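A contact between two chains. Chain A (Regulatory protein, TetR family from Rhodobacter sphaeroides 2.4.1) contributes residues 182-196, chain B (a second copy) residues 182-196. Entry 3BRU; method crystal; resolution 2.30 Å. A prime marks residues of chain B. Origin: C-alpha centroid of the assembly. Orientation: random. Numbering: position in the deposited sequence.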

ATOM      1  N   ALA A 182      10.967 -11.932  -6.084  1.00 21.45           N
ATOM      2  CA  ALA A 182      10.623 -11.861  -4.656  1.00 21.12           C
ATOM      3  C   ALA A 182      10.227 -10.438  -4.258  1.00 21.60           C
ATOM      4  O   ALA A 182       9.310 -10.256  -3.470  1.00 21.70           O
ATOM      5  N   GLU A 183      10.945  -9.435  -4.798  1.00 21.98           N
ATOM      6  CA  GLU A 183      10.654  -8.075  -4.504  1.00 22.15           C
ATOM      7  C   GLU A 183       9.338  -7.693  -5.161  1.00 21.04           C
ATOM      8  O   GLU A 183       8.500  -7.052  -4.525  1.00 21.30           O
ATOM      9  N   ALA A 184       9.149  -8.062  -6.425  1.00 19.77           N
ATOM     10  CA  ALA A 184       7.872  -7.777  -7.069  1.00 18.98           C
ATOM     11  C   ALA A 184       6.700  -8.461  -6.351  1.00 18.91           C
ATOM     12  O   ALA A 184       5.682  -7.813  -6.171  1.00 19.28           O
ATOM     13  N   PHE A 185       6.848  -9.730  -5.906  1.00 19.14           N
ATOM     14  CA  PHE A 185       5.818 -10.372  -5.062  1.00 18.55           C
ATOM     15  C   PHE A 185       5.414  -9.531  -3.827  1.00 18.64           C
ATOM     16  O   PHE A 185       4.226  -9.307  -3.608  1.00 18.49           O
ATOM     17  N   TRP A 186       6.386  -9.087  -3.031  1.00 18.63           N
ATOM     18  CA  TRP A 186       6.074  -8.338  -1.804  1.00 19.19           C
ATOM     19  C   TRP A 186       5.528  -6.922  -2.041  1.00 19.65           C
ATOM     20  O   TRP A 186       4.644  -6.453  -1.277  1.00 20.03           O
ATOM     21  N   ILE A 187       6.017  -6.256  -3.097  1.00 19.58           N
ATOM     22  CA  ILE A 187       5.417  -4.987  -3.565  1.00 19.05           C
ATOM     23  C   ILE A 187       3.916  -5.220  -3.888  1.00 19.29           C
ATOM     24  O   ILE A 187       3.045  -4.509  -3.402  1.00 19.46           O
ATOM     25  N   GLY A 188       3.628  -6.228  -4.696  1.00 19.17           N
ATOM     26  CA  GLY A 188       2.263  -6.461  -5.149  1.00 19.22           C
ATOM     27  C   GLY A 188       1.327  -6.977  -4.083  1.00 19.05           C
ATOM     28  O   GLY A 188       0.158  -6.550  -4.008  1.00 19.07           O
ATOM     29  N   TRP A 189       1.839  -7.880  -3.246  1.00 19.00           N
ATOM     30  CA  TRP A 189       1.041  -8.456  -2.137  1.00 19.04           C
ATOM     31  C   TRP A 189       0.609  -7.456  -1.069  1.00 18.45           C
ATOM     32  O   TRP A 189      -0.475  -7.513  -0.572  1.00 17.55           O
ATOM     33  N   GLU A 190       1.481  -6.529  -0.718  1.00 19.58           N
ATOM     34  CA  GLU A 190       1.101  -5.441   0.185  1.00 20.22           C
ATOM     35  C   GLU A 190       0.014  -4.524  -0.416  1.00 19.96           C
ATOM     36  O   GLU A 190      -0.838  -3.993   0.324  1.00 20.40           O
ATOM     37  N   GLY A 191       0.041  -4.346  -1.741  1.00 19.27           N
ATOM     38  CA  GLY A 191      -0.941  -3.517  -2.432  1.00 18.49           C
ATOM     39  C   GLY A 191      -2.262  -4.233  -2.579  1.00 19.00           C
ATOM     40  O   GLY A 191      -3.328  -3.595  -2.584  1.00 19.34           O
ATOM     41  N   ALA A 192      -2.202  -5.566  -2.740  1.00 19.10           N
ATOM     42  CA  ALA A 192      -3.404  -6.423  -2.727  1.00 18.33           C
ATOM     43  C   ALA A 192      -4.095  -6.395  -1.337  1.00 18.35           C
ATOM     44  O   ALA A 192      -5.310  -6.265  -1.247  1.00 17.22           O
ATOM     45  N   ILE A 193      -3.307  -6.492  -0.265  1.00 18.93           N
ATOM     46  CA  ILE A 193      -3.835  -6.350   1.089  1.00 19.28           C
ATOM     47  C   ILE A 193      -4.469  -4.982   1.333  1.00 19.38           C
ATOM     48  O   ILE A 193      -5.571  -4.905   1.883  1.00 20.54           O
ATOM     49  N   LEU A 194      -3.788  -3.916   0.919  1.00 18.40           N
ATOM     50  CA  LEU A 194      -4.355  -2.592   0.962  1.00 17.35           C
ATOM     51  C   LEU A 194      -5.765  -2.581   0.397  1.00 18.38           C
ATOM     52  O   LEU A 194      -6.706  -2.073   1.053  1.00 18.10           O
ATOM     53  N   ARG A 195      -5.895  -3.155  -0.809  1.00 18.92           N
ATOM     54  CA  ARG A 195      -7.127  -3.174  -1.590  1.00 19.60           C
ATOM     55  C   ARG A 195      -8.207  -4.093  -1.023  1.00 19.69           C
ATOM     56  O   ARG A 195      -9.395  -3.769  -1.115  1.00 20.23           O
ATOM     57  N   ALA A 196      -7.793  -5.221  -0.445  1.00 18.87           N
ATOM     58  CA  ALA A 196      -8.717  -6.130   0.255  1.00 19.11           C
ATOM     59  C   ALA A 196      -9.313  -5.475   1.507  1.00 18.89           C
ATOM     60  O   ALA A 196     -10.488  -5.609   1.774  1.00 19.22           O
TER
ATOM     61  N   ALA B 182      -5.426  -4.963 -15.870  1.00 21.97           N
ATOM     62  CA  ALA B 182      -5.519  -3.576 -15.443  1.00 21.20           C
ATOM     63  C   ALA B 182      -5.665  -3.503 -13.922  1.00 22.06           C
ATOM     64  O   ALA B 182      -5.110  -2.605 -13.266  1.00 21.60           O
ATOM     65  N   GLU B 183      -6.401  -4.445 -13.355  1.00 22.49           N
ATOM     66  CA  GLU B 183      -6.574  -4.426 -11.926  1.00 23.52           C
ATOM     67  C   GLU B 183      -5.235  -4.750 -11.254  1.00 23.15           C
ATOM     68  O   GLU B 183      -4.833  -4.026 -10.316  1.00 23.91           O
ATOM     69  N   ALA B 184      -4.558  -5.819 -11.716  1.00 21.72           N
ATOM     70  CA  ALA B 184      -3.220  -6.150 -11.235  1.00 20.19           C
ATOM     71  C   ALA B 184      -2.233  -4.988 -11.398  1.00 20.30           C
ATOM     72  O   ALA B 184      -1.377  -4.807 -10.532  1.00 20.08           O
ATOM     73  N   PHE B 185      -2.301  -4.226 -12.508  1.00 20.12           N
ATOM     74  CA  PHE B 185      -1.372  -3.097 -12.675  1.00 18.96           C
ATOM     75  C   PHE B 185      -1.542  -2.084 -11.525  1.00 19.57           C
ATOM     76  O   PHE B 185      -0.564  -1.675 -10.914  1.00 19.48           O
ATOM     77  N   TRP B 186      -2.783  -1.715 -11.206  1.00 20.14           N
ATOM     78  CA  TRP B 186      -3.044  -0.712 -10.179  1.00 20.40           C
ATOM     79  C   TRP B 186      -2.780  -1.207  -8.774  1.00 21.12           C
ATOM     80  O   TRP B 186      -2.284  -0.445  -7.949  1.00 22.28           O
ATOM     81  N   ILE B 187      -3.085  -2.482  -8.505  1.00 20.79           N
ATOM     82  CA  ILE B 187      -2.729  -3.096  -7.248  1.00 19.85           C
ATOM     83  C   ILE B 187      -1.221  -2.970  -6.994  1.00 19.64           C
ATOM     84  O   ILE B 187      -0.794  -2.535  -5.916  1.00 19.24           O
ATOM     85  N   GLY B 188      -0.421  -3.371  -7.977  1.00 19.60           N
ATOM     86  CA  GLY B 188       1.027  -3.378  -7.804  1.00 20.33           C
ATOM     87  C   GLY B 188       1.653  -1.993  -7.848  1.00 20.49           C
ATOM     88  O   GLY B 188       2.624  -1.743  -7.127  1.00 21.31           O
ATOM     89  N   TRP B 189       1.111  -1.101  -8.684  1.00 19.97           N
ATOM     90  CA  TRP B 189       1.644   0.258  -8.837  1.00 19.87           C
ATOM     91  C   TRP B 189       1.501   1.071  -7.546  1.00 20.33           C
ATOM     92  O   TRP B 189       2.463   1.700  -7.112  1.00 20.78           O
ATOM     93  N   GLU B 190       0.332   1.022  -6.904  1.00 20.52           N
ATOM     94  CA  GLU B 190       0.175   1.620  -5.576  1.00 21.19           C
ATOM     95  C   GLU B 190       1.120   1.001  -4.516  1.00 21.20           C
ATOM     96  O   GLU B 190       1.708   1.725  -3.670  1.00 21.77           O
ATOM     97  N   GLY B 191       1.270  -0.320  -4.557  1.00 19.76           N
ATOM     98  CA  GLY B 191       2.306  -1.003  -3.753  1.00 19.23           C
ATOM     99  C   GLY B 191       3.733  -0.507  -3.995  1.00 18.18           C
ATOM    100  O   GLY B 191       4.526  -0.411  -3.061  1.00 17.76           O
ATOM    101  N   ALA B 192       4.054  -0.184  -5.248  1.00 18.01           N
ATOM    102  CA  ALA B 192       5.380   0.345  -5.627  1.00 18.06           C
ATOM    103  C   ALA B 192       5.580   1.761  -5.092  1.00 17.93           C
ATOM    104  O   ALA B 192       6.651   2.108  -4.599  1.00 16.86           O
ATOM    105  N   ILE B 193       4.548   2.583  -5.212  1.00 18.72           N
ATOM    106  CA  ILE B 193       4.593   3.929  -4.651  1.00 18.93           C
ATOM    107  C   ILE B 193       4.716   3.897  -3.136  1.00 18.33           C
ATOM    108  O   ILE B 193       5.416   4.707  -2.576  1.00 18.08           O
ATOM    109  N   LEU B 194       4.033   2.971  -2.464  1.00 18.97           N
ATOM    110  CA  LEU B 194       4.180   2.840  -1.008  1.00 18.39           C
ATOM    111  C   LEU B 194       5.672   2.622  -0.648  1.00 18.37           C
ATOM    112  O   LEU B 194       6.248   3.324   0.217  1.00 19.61           O
ATOM    113  N   ARG B 195       6.301   1.691  -1.357  1.00 16.77           N
ATOM    114  CA  ARG B 195       7.665   1.303  -1.104  1.00 16.19           C
ATOM    115  C   ARG B 195       8.643   2.416  -1.467  1.00 17.05           C
ATOM    116  O   ARG B 195       9.606   2.626  -0.731  1.00 18.08           O
ATOM    117  N   ALA B 196       8.416   3.123  -2.576  1.00 16.05           N
ATOM    118  CA  ALA B 196       9.300   4.229  -2.961  1.00 16.73           C
ATOM    119  C   ALA B 196       9.288   5.354  -1.930  1.00 17.17           C
ATOM    120  O   ALA B 196      10.332   5.913  -1.617  1.00 17.33           O
TER

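Two copies of one helix cross at 105°, their axes only 7.2 Å apart, and the bare CA of Gly191 leaves room for the partner's backbone at Ile187′ O. Gly188 CA lies 4.3 Å from Gly188′ CA, and Gly191 CA lies 4.3 Å from Gly191′ CA. A CB on Gly191 would point toward the partner and fall 2.2 Å from Ile187′ O, a clash repeated in the other copy.

Ile187 covers the most surface. Its CB leaves sideways, with chi1 m and chi2 t, and the side chain sits as a knob among Gly188′, Gly191′, Ala192′ and Arg195′. Ile187 CG2 reaches 3.4 Å from Gly188′ O and 4.1 Å from Ala192′ CB. Ile187′ repeats the fit, its CG2 3.9 Å from Ala192 CB.

Arg195 is next in area. Its CA-to-CB bond points toward the partner, chi1 to chi3 are all m, and its aliphatic part packs on isoleucine (Arg195 CG to Ile187′ CG1, 4.2 Å). Arg195 NH2 and Glu183′ OE2, 3.8 Å apart, form a long salt bridge of charges only; Arg195′ NH2 and Glu183 OE2 stay at 4.4 Å, beyond one.

No direct hydrogen bond links the two stretches. Water does that work: one joins Arg195′ NH1 to Trp186 O, another donates to both Ile187 O and Gly191′ O, and both bridges recur in the other copy, though the bond to Trp186′ O is weak.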

ATOM      1  CB  ALA A 182      11.779 -12.361  -3.784  1.00 19.10           C
ATOM      2  CB  GLU A 183      11.782  -7.133  -4.945  1.00 22.37           C
ATOM      3  CG  GLU A 183      11.494  -5.698  -4.488  1.00 24.15           C
ATOM      4  CD  GLU A 183      12.543  -4.690  -4.907  1.00 25.90           C
ATOM      5  OE1 GLU A 183      13.417  -5.044  -5.735  1.00 32.76           O
ATOM      6  OE2 GLU A 183      12.481  -3.533  -4.424  1.00 27.89           O
ATOM      7  CB  ALA A 184       7.889  -8.122  -8.535  1.00 18.22           C
ATOM      8  CB  PHE A 185       6.187 -11.800  -4.590  1.00 18.59           C
ATOM      9  CG  PHE A 185       5.094 -12.455  -3.757  1.00 17.61           C
ATOM     10  CD1 PHE A 185       4.052 -13.136  -4.372  1.00 19.27           C
ATOM     11  CD2 PHE A 185       5.055 -12.309  -2.375  1.00 17.74           C
ATOM     12  CE1 PHE A 185       3.008 -13.708  -3.612  1.00 18.38           C
ATOM     13  CE2 PHE A 185       4.011 -12.861  -1.612  1.00 17.81           C
ATOM     14  CZ  PHE A 185       2.988 -13.571  -2.238  1.00 16.74           C
ATOM     15  CB  TRP A 186       7.239  -8.390  -0.780  1.00 19.53           C
ATOM     16  CG  TRP A 186       7.258  -9.765  -0.141  1.00 19.78           C
ATOM     17  CD1 TRP A 186       8.053 -10.813  -0.485  1.00 20.07           C
ATOM     18  CD2 TRP A 186       6.354 -10.253   0.868  1.00 19.84           C
ATOM     19  NE1 TRP A 186       7.711 -11.937   0.259  1.00 22.86           N
ATOM     20  CE2 TRP A 186       6.672 -11.615   1.092  1.00 22.39           C
ATOM     21  CE3 TRP A 186       5.303  -9.665   1.607  1.00 21.59           C
ATOM     22  CZ2 TRP A 186       6.004 -12.397   2.050  1.00 19.46           C
ATOM     23  CZ3 TRP A 186       4.620 -10.450   2.540  1.00 21.07           C
ATOM     24  CH2 TRP A 186       4.981 -11.798   2.754  1.00 19.37           C
ATOM     25  CB  ILE A 187       6.115  -4.412  -4.851  1.00 19.31           C
ATOM     26  CG1 ILE A 187       7.532  -3.876  -4.580  1.00 19.13           C
ATOM     27  CG2 ILE A 187       5.198  -3.383  -5.559  1.00 17.33           C
ATOM     28  CD1 ILE A 187       8.328  -3.545  -5.859  1.00 16.83           C
ATOM     29  CB  TRP A 189       1.810  -9.611  -1.515  1.00 19.72           C
ATOM     30  CG  TRP A 189       1.121 -10.301  -0.422  1.00 19.67           C
ATOM     31  CD1 TRP A 189       1.490 -10.308   0.882  1.00 23.11           C
ATOM     32  CD2 TRP A 189      -0.060 -11.097  -0.518  1.00 20.26           C
ATOM     33  NE1 TRP A 189       0.616 -11.079   1.621  1.00 25.13           N
ATOM     34  CE2 TRP A 189      -0.353 -11.568   0.783  1.00 22.84           C
ATOM     35  CE3 TRP A 189      -0.926 -11.436  -1.572  1.00 20.80           C
ATOM     36  CZ2 TRP A 189      -1.465 -12.391   1.059  1.00 22.13           C
ATOM     37  CZ3 TRP A 189      -2.034 -12.254  -1.298  1.00 22.36           C
ATOM     38  CH2 TRP A 189      -2.289 -12.718   0.010  1.00 22.01           C
ATOM     39  CB  GLU A 190       2.335  -4.623   0.605  1.00 19.67           C
ATOM     40  CG  GLU A 190       3.259  -5.310   1.599  1.00 23.13           C
ATOM     41  CD  GLU A 190       2.630  -5.543   2.995  1.00 29.15           C
ATOM     42  OE1 GLU A 190       1.647  -4.845   3.384  1.00 33.29           O
ATOM     43  OE2 GLU A 190       3.115  -6.450   3.713  1.00 30.41           O
ATOM     44  CB  ALA A 192      -3.059  -7.844  -3.156  1.00 17.34           C
ATOM     45  CB  ILE A 193      -2.804  -6.676   2.158  1.00 19.64           C
ATOM     46  CG1 ILE A 193      -2.602  -8.184   2.235  1.00 20.87           C
ATOM     47  CG2 ILE A 193      -3.285  -6.197   3.548  1.00 20.04           C
ATOM     48  CD1 ILE A 193      -1.224  -8.519   2.733  1.00 25.62           C
ATOM     49  CB  LEU A 194      -3.459  -1.615   0.195  1.00 16.68           C
ATOM     50  CG  LEU A 194      -3.781  -0.123   0.219  1.00 16.41           C
ATOM     51  CD1 LEU A 194      -2.474   0.747  -0.114  1.00 19.38           C
ATOM     52  CD2 LEU A 194      -4.999   0.298  -0.663  1.00 13.11           C
ATOM     53  CB  ARG A 195      -6.827  -3.514  -3.055  1.00 20.10           C
ATOM     54  CG  ARG A 195      -6.217  -2.342  -3.873  1.00 21.16           C
ATOM     55  CD  ARG A 195      -7.213  -1.221  -4.155  1.00 24.07           C
ATOM     56  NE  ARG A 195      -8.258  -1.642  -5.083  1.00 25.28           N
ATOM     57  CZ  ARG A 195      -8.153  -1.630  -6.408  1.00 26.30           C
ATOM     58  NH1 ARG A 195      -7.029  -1.203  -6.998  1.00 24.77           N
ATOM     59  NH2 ARG A 195      -9.177  -2.071  -7.140  1.00 24.08           N
ATOM     60  CB  ALA A 196      -8.048  -7.480   0.595  1.00 16.55           C
TER
ATOM     61  CB  ALA B 182      -6.658  -2.897 -16.108  1.00 19.84           C
ATOM     62  CB  GLU B 183      -7.693  -5.349 -11.431  1.00 23.50           C
ATOM     63  CG  GLU B 183      -7.619  -5.405  -9.893  1.00 28.74           C
ATOM     64  CD  GLU B 183      -8.878  -5.866  -9.153  1.00 35.61           C
ATOM     65  OE1 GLU B 183      -9.832  -6.310  -9.815  1.00 37.92           O
ATOM     66  OE2 GLU B 183      -8.892  -5.799  -7.888  1.00 39.54           O
ATOM     67  CB  ALA B 184      -2.689  -7.365 -11.908  1.00 19.76           C
ATOM     68  CB  PHE B 185      -1.487  -2.404 -14.038  1.00 18.69           C
ATOM     69  CG  PHE B 185      -0.608  -1.160 -14.146  1.00 19.34           C
ATOM     70  CD1 PHE B 185       0.742  -1.273 -14.495  1.00 17.83           C
ATOM     71  CD2 PHE B 185      -1.100   0.098 -13.787  1.00 19.34           C
ATOM     72  CE1 PHE B 185       1.568  -0.184 -14.536  1.00 17.55           C
ATOM     73  CE2 PHE B 185      -0.276   1.216 -13.799  1.00 20.76           C
ATOM     74  CZ  PHE B 185       1.069   1.087 -14.191  1.00 20.15           C
ATOM     75  CB  TRP B 186      -4.443  -0.093 -10.350  1.00 20.38           C
ATOM     76  CG  TRP B 186      -4.352   0.865 -11.510  1.00 20.59           C
ATOM     77  CD1 TRP B 186      -4.709   0.624 -12.801  1.00 20.88           C
ATOM     78  CD2 TRP B 186      -3.755   2.172 -11.492  1.00 20.01           C
ATOM     79  NE1 TRP B 186      -4.395   1.713 -13.586  1.00 21.66           N
ATOM     80  CE2 TRP B 186      -3.808   2.671 -12.808  1.00 19.76           C
ATOM     81  CE3 TRP B 186      -3.188   2.976 -10.471  1.00 20.87           C
ATOM     82  CZ2 TRP B 186      -3.331   3.932 -13.149  1.00 22.22           C
ATOM     83  CZ3 TRP B 186      -2.710   4.213 -10.797  1.00 20.62           C
ATOM     84  CH2 TRP B 186      -2.780   4.694 -12.136  1.00 21.92           C
ATOM     85  CB  ILE B 187      -3.130  -4.561  -7.222  1.00 19.57           C
ATOM     86  CG1 ILE B 187      -4.631  -4.688  -6.999  1.00 20.58           C
ATOM     87  CG2 ILE B 187      -2.345  -5.347  -6.117  1.00 19.66           C
ATOM     88  CD1 ILE B 187      -5.158  -6.083  -7.346  1.00 19.27           C
ATOM     89  CB  TRP B 189       1.023   0.967 -10.042  1.00 19.61           C
ATOM     90  CG  TRP B 189       1.548   2.348 -10.279  1.00 21.10           C
ATOM     91  CD1 TRP B 189       0.841   3.516 -10.177  1.00 21.11           C
ATOM     92  CD2 TRP B 189       2.903   2.729 -10.616  1.00 20.15           C
ATOM     93  NE1 TRP B 189       1.657   4.589 -10.458  1.00 20.55           N
ATOM     94  CE2 TRP B 189       2.923   4.143 -10.723  1.00 20.65           C
ATOM     95  CE3 TRP B 189       4.099   2.011 -10.835  1.00 21.32           C
ATOM     96  CZ2 TRP B 189       4.095   4.869 -11.035  1.00 21.28           C
ATOM     97  CZ3 TRP B 189       5.275   2.724 -11.151  1.00 21.20           C
ATOM     98  CH2 TRP B 189       5.259   4.148 -11.252  1.00 21.35           C
ATOM     99  CB  GLU B 190      -1.284   1.510  -5.114  1.00 21.70           C
ATOM    100  CG  GLU B 190      -2.232   2.360  -5.964  1.00 23.25           C
ATOM    101  CD  GLU B 190      -2.119   3.862  -5.624  1.00 28.84           C
ATOM    102  OE1 GLU B 190      -1.389   4.232  -4.646  1.00 31.18           O
ATOM    103  OE2 GLU B 190      -2.774   4.673  -6.326  1.00 27.85           O
ATOM    104  CB  ALA B 192       5.594   0.310  -7.190  1.00 16.51           C
ATOM    105  CB  ILE B 193       3.363   4.781  -5.081  1.00 19.54           C
ATOM    106  CG1 ILE B 193       3.477   5.168  -6.545  1.00 20.59           C
ATOM    107  CG2 ILE B 193       3.301   6.101  -4.310  1.00 19.90           C
ATOM    108  CD1 ILE B 193       2.143   5.420  -7.181  1.00 23.99           C
ATOM    109  CB  LEU B 194       3.275   1.714  -0.471  1.00 18.24           C
ATOM    110  CG  LEU B 194       3.247   1.369   1.038  1.00 19.00           C
ATOM    111  CD1 LEU B 194       2.062   0.473   1.422  1.00 18.17           C
ATOM    112  CD2 LEU B 194       4.525   0.697   1.534  1.00 20.82           C
ATOM    113  CB  ARG B 195       8.030   0.008  -1.843  1.00 15.34           C
ATOM    114  CG  ARG B 195       7.297  -1.235  -1.376  1.00 16.44           C
ATOM    115  CD  ARG B 195       7.731  -1.629   0.002  1.00 17.02           C
ATOM    116  NE  ARG B 195       9.135  -2.018  -0.055  1.00 19.70           N
ATOM    117  CZ  ARG B 195       9.558  -3.257  -0.289  1.00 22.33           C
ATOM    118  NH1 ARG B 195       8.691  -4.278  -0.456  1.00 17.38           N
ATOM    119  NH2 ARG B 195      10.871  -3.473  -0.353  1.00 22.62           N
ATOM    120  CB  ALA B 196       8.962   4.770  -4.386  1.00 15.10           C
TER
HETATM  121  O   HOH W   1       5.855  -4.237  -0.262  1.00 28.96           O
HETATM  122  O   HOH W   2       3.994  -2.467  -1.289  1.00 29.32           O
HETATM  123  O   HOH W   3      -2.920  -1.476  -4.144  1.00 35.27           O
HETATM  124  O   HOH W   4      -4.591  -0.242  -5.925  1.00 36.00           O